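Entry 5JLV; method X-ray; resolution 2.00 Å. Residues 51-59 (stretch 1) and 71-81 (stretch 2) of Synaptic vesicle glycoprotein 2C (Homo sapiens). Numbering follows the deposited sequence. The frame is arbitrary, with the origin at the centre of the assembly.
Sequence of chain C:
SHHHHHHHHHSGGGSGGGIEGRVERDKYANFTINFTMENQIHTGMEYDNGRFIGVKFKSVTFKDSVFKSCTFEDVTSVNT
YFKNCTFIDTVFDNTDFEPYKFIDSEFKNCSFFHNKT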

# COMPACT_ATOMS: atom_id res chain seq x y z
N ARG C 51 -12.46 -20.46 17.30
CA ARG C 51 -13.26 -20.59 16.10
C ARG C 51 -14.71 -20.89 16.46
O ARG C 51 -15.03 -21.96 16.98
CB ARG C 51 -12.67 -21.66 15.18
CG ARG C 51 -11.32 -21.25 14.59
CD ARG C 51 -10.56 -22.40 13.97
NE ARG C 51 -11.33 -23.12 12.96
CZ ARG C 51 -11.69 -22.61 11.78
NH1 ARG C 51 -11.39 -21.35 11.46
NH2 ARG C 51 -12.38 -23.36 10.93
N PHE C 52 -15.56 -19.91 16.21
CA PHE C 52 -16.99 -20.06 16.37
C PHE C 52 -17.58 -20.25 14.98
O PHE C 52 -17.74 -19.29 14.21
CB PHE C 52 -17.56 -18.80 17.04
CG PHE C 52 -16.88 -18.44 18.35
CD1 PHE C 52 -15.70 -17.70 18.37
CD2 PHE C 52 -17.42 -18.85 19.57
CE1 PHE C 52 -15.08 -17.37 19.57
CE2 PHE C 52 -16.81 -18.52 20.77
CZ PHE C 52 -15.64 -17.78 20.77
N ILE C 53 -17.84 -21.52 14.64
CA ILE C 53 -18.22 -21.92 13.28
C ILE C 53 -19.63 -22.49 13.25
O ILE C 53 -19.88 -23.58 13.78
CB ILE C 53 -17.25 -23.00 12.70
CG1 ILE C 53 -15.77 -22.66 12.99
CG2 ILE C 53 -17.51 -23.23 11.22
CD1 ILE C 53 -15.18 -21.54 12.15
N GLY C 54 -20.56 -21.77 12.63
CA GLY C 54 -21.96 -22.22 12.52
C GLY C 54 -22.71 -22.20 13.84
O GLY C 54 -23.68 -22.92 14.03
N VAL C 55 -22.25 -21.35 14.75
CA VAL C 55 -22.82 -21.26 16.08
C VAL C 55 -24.09 -20.41 16.08
O VAL C 55 -24.15 -19.38 15.40
CB VAL C 55 -21.79 -20.67 17.07
CG1 VAL C 55 -22.40 -20.45 18.45
CG2 VAL C 55 -20.57 -21.57 17.16
N LYS C 56 -25.10 -20.85 16.82
CA LYS C 56 -26.22 -19.98 17.17
C LYS C 56 -26.08 -19.50 18.62
O LYS C 56 -26.10 -20.31 19.55
CB LYS C 56 -27.56 -20.70 16.96
CG LYS C 56 -27.83 -21.08 15.50
CD LYS C 56 -29.25 -21.59 15.30
CE LYS C 56 -29.38 -23.04 15.69
NZ LYS C 56 -30.67 -23.62 15.23
N PHE C 57 -25.91 -18.19 18.78
CA PHE C 57 -25.91 -17.56 20.10
C PHE C 57 -27.33 -17.13 20.47
O PHE C 57 -28.02 -16.48 19.68
CB PHE C 57 -25.00 -16.33 20.12
CG PHE C 57 -23.56 -16.64 19.85
CD1 PHE C 57 -22.72 -17.07 20.87
CD2 PHE C 57 -23.02 -16.48 18.56
CE1 PHE C 57 -21.37 -17.34 20.63
CE2 PHE C 57 -21.69 -16.76 18.31
CZ PHE C 57 -20.86 -17.18 19.35
N LYS C 58 -27.77 -17.50 21.67
CA LYS C 58 -29.11 -17.15 22.12
C LYS C 58 -29.04 -16.67 23.56
O LYS C 58 -28.73 -17.46 24.47
CB LYS C 58 -30.06 -18.36 22.01
CG LYS C 58 -30.16 -18.99 20.62
CD LYS C 58 -31.00 -20.26 20.64
CE LYS C 58 -30.96 -20.94 19.28
NZ LYS C 58 -31.99 -22.00 19.13
N SER C 59 -29.31 -15.38 23.77
CA SER C 59 -29.21 -14.77 25.10
C SER C 59 -27.84 -15.07 25.72
O SER C 59 -27.74 -15.66 26.79
CB SER C 59 -30.35 -15.25 26.03
OG SER C 59 -31.59 -15.23 25.35
N THR C 71 -12.04 -16.39 14.87
CA THR C 71 -12.86 -16.42 13.66
C THR C 71 -14.30 -16.69 14.06
O THR C 71 -14.58 -17.69 14.75
CB THR C 71 -12.39 -17.53 12.69
OG1 THR C 71 -11.03 -17.30 12.31
CG2 THR C 71 -13.26 -17.57 11.43
N PHE C 72 -15.20 -15.79 13.68
CA PHE C 72 -16.64 -16.03 13.77
C PHE C 72 -17.14 -16.26 12.35
O PHE C 72 -17.00 -15.39 11.49
CB PHE C 72 -17.35 -14.83 14.39
CG PHE C 72 -17.06 -14.62 15.86
CD1 PHE C 72 -15.90 -13.94 16.27
CD2 PHE C 72 -17.94 -15.07 16.83
CE1 PHE C 72 -15.63 -13.73 17.62
CE2 PHE C 72 -17.68 -14.87 18.19
CZ PHE C 72 -16.53 -14.20 18.58
N GLU C 73 -17.68 -17.45 12.10
CA GLU C 73 -18.04 -17.85 10.74
C GLU C 73 -19.39 -18.53 10.67
O GLU C 73 -19.64 -19.52 11.37
CB GLU C 73 -16.96 -18.76 10.16
CG GLU C 73 -17.19 -19.16 8.73
CD GLU C 73 -16.00 -19.90 8.16
OE1 GLU C 73 -16.04 -21.15 8.13
OE2 GLU C 73 -15.02 -19.24 7.77
N ASP C 74 -20.27 -17.99 9.81
CA ASP C 74 -21.64 -18.50 9.64
C ASP C 74 -22.38 -18.58 10.98
O ASP C 74 -22.98 -19.61 11.30
CB ASP C 74 -21.66 -19.87 8.93
CG ASP C 74 -21.30 -19.76 7.45
OD1 ASP C 74 -21.67 -18.75 6.82
OD2 ASP C 74 -20.65 -20.70 6.93
N VAL C 75 -22.33 -17.50 11.75
CA VAL C 75 -23.00 -17.47 13.04
C VAL C 75 -24.25 -16.58 13.00
O VAL C 75 -24.29 -15.57 12.27
CB VAL C 75 -22.06 -17.08 14.22
CG1 VAL C 75 -20.68 -17.72 14.06
CG2 VAL C 75 -21.93 -15.58 14.37
N THR C 76 -25.28 -17.00 13.73
CA THR C 76 -26.44 -16.16 13.98
C THR C 76 -26.55 -15.91 15.48
O THR C 76 -25.98 -16.67 16.28
CB THR C 76 -27.74 -16.78 13.46
OG1 THR C 76 -27.93 -18.06 14.06
CG2 THR C 76 -27.70 -16.92 11.95
N SER C 77 -27.27 -14.86 15.86
CA SER C 77 -27.35 -14.45 17.27
C SER C 77 -28.65 -13.72 17.61
O SER C 77 -29.09 -12.83 16.88
CB SER C 77 -26.14 -13.60 17.66
OG SER C 77 -25.99 -12.48 16.80
N VAL C 78 -29.26 -14.11 18.72
CA VAL C 78 -30.47 -13.46 19.22
C VAL C 78 -30.22 -13.05 20.69
O VAL C 78 -29.65 -13.83 21.49
CB VAL C 78 -31.71 -14.39 19.09
CG1 VAL C 78 -32.99 -13.66 19.49
CG2 VAL C 78 -31.82 -14.92 17.67
N ASN C 79 -30.58 -11.81 21.02
CA ASN C 79 -30.41 -11.29 22.37
C ASN C 79 -28.96 -11.53 22.84
O ASN C 79 -28.71 -11.95 23.98
CB ASN C 79 -31.45 -11.90 23.34
CG ASN C 79 -31.46 -11.22 24.71
OD1 ASN C 79 -31.27 -10.01 24.82
ND2 ASN C 79 -31.66 -12.02 25.76
N THR C 80 -28.03 -11.26 21.93
CA THR C 80 -26.62 -11.51 22.18
C THR C 80 -25.84 -10.20 22.16
O THR C 80 -25.99 -9.38 21.24
CB THR C 80 -26.06 -12.52 21.17
OG1 THR C 80 -26.71 -13.80 21.36
CG2 THR C 80 -24.57 -12.69 21.35
N TYR C 81 -25.01 -10.00 23.18
CA TYR C 81 -24.24 -8.77 23.30
C TYR C 81 -22.79 -9.01 23.70
O TYR C 81 -22.50 -9.87 24.54
CB TYR C 81 -24.85 -7.86 24.34
CG TYR C 81 -26.18 -7.24 24.00
CD1 TYR C 81 -26.24 -6.07 23.24
CD2 TYR C 81 -27.36 -7.77 24.50
CE1 TYR C 81 -27.46 -5.47 22.96
CE2 TYR C 81 -28.58 -7.18 24.22
CZ TYR C 81 -28.63 -6.03 23.45
OH TYR C 81 -29.83 -5.42 23.19
O HOH W 1 -29.04 -17.27 17.23

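The two stretches lie side by side as successive rungs of a parallel sheet. The register is constant: each residue of 51-59 sits beside the residue twenty positions later. Strand 51-53 runs parallel to strand 71-73, with axes 4.8 Å apart. Strand 56-58 pairs with strand 76-78 at 4.7 Å and 8°. Together the stretches bury 811 Å², both sides summed.

Phe57 has the largest area covered by the other stretch, 99 Å². Its backbone is held on both polar atoms. Phe57 N donates to Thr76 O at 2.9 Å, and Phe57 O accepts from Val78 N at 2.8 Å. The same carbonyl oxygen also receives a CA-H...O contact from Ser77 CA at 3.2 Å and a hydrogen bond from water 1, whose O lies 2.8 Å from Phe57 O. The side chain takes the m rotamer and is buried on the same face of the sheet as Ser77. Its CB lies 3.8 Å from Ser77 CB and 3.3 Å from Thr80 OG1. That hydroxyl is already engaged within its own stretch, where Thr80 OG1 donates to Val78 O at 2.9 Å. Farther out, the ring meets apolar neighbours. Phe57 CE2 is 4.1 Å from Val75 CB, which lies at the ring edge. Phe57 CZ is 4.1 Å from Phe72 CE2 and approaches the edge of the Phe72 ring.

Phe52 comes next, with 75 Å² covered. Its ring forms an offset stack with the ring of Phe72. The centroids are 4.4 Å apart and the planes differ by only 5°. The closest atoms of the pair are Phe52 CD1 and Phe72 CE2, at 3.5 Å. Both side chains are m at chi1, with chi2 of 84° and 83°. Equal rotamers on paired residues of parallel strands carry the two rings into nearly the same orientation. Phe72 thus has Phe52 over one face and Phe57 at its edge, which links the two aromatic contacts. The Phe52 backbone is also fully used: Phe52 N donates to Thr71 O, and Glu73 N donates to Phe52 O, both at 2.8 Å. Val75 CG1 packs 3.3 Å from Phe52 O.

Thr71 has 67 Å² covered and sits on the other face, with Arg51. Its CB is 4.1 Å from Arg51 NH1. Ile53 shares this face, and its CD1 reaches 3.9 Å from Glu73 CB.

Between the paired strands, backbone hydrogen bonds continue through the loop at Gly54 and Val55. Gly54 N donates to Glu73 O at 2.7 Å, and Gly54 CA makes a CA-H...O contact with Asp74 O at 3.1 Å. Gly54 has a phi of 71°, a value that favours glycine. Thr76 N then donates to Val55 O at 3.1 Å, resuming the pairing.

At the far end, Ser59 N donates to Val78 O at 2.8 Å. Asn79 ND2 adds a weak hydrogen bond to Ser59 OG at 3.2 Å. This side-chain bond joins equivalent positions of the two rungs.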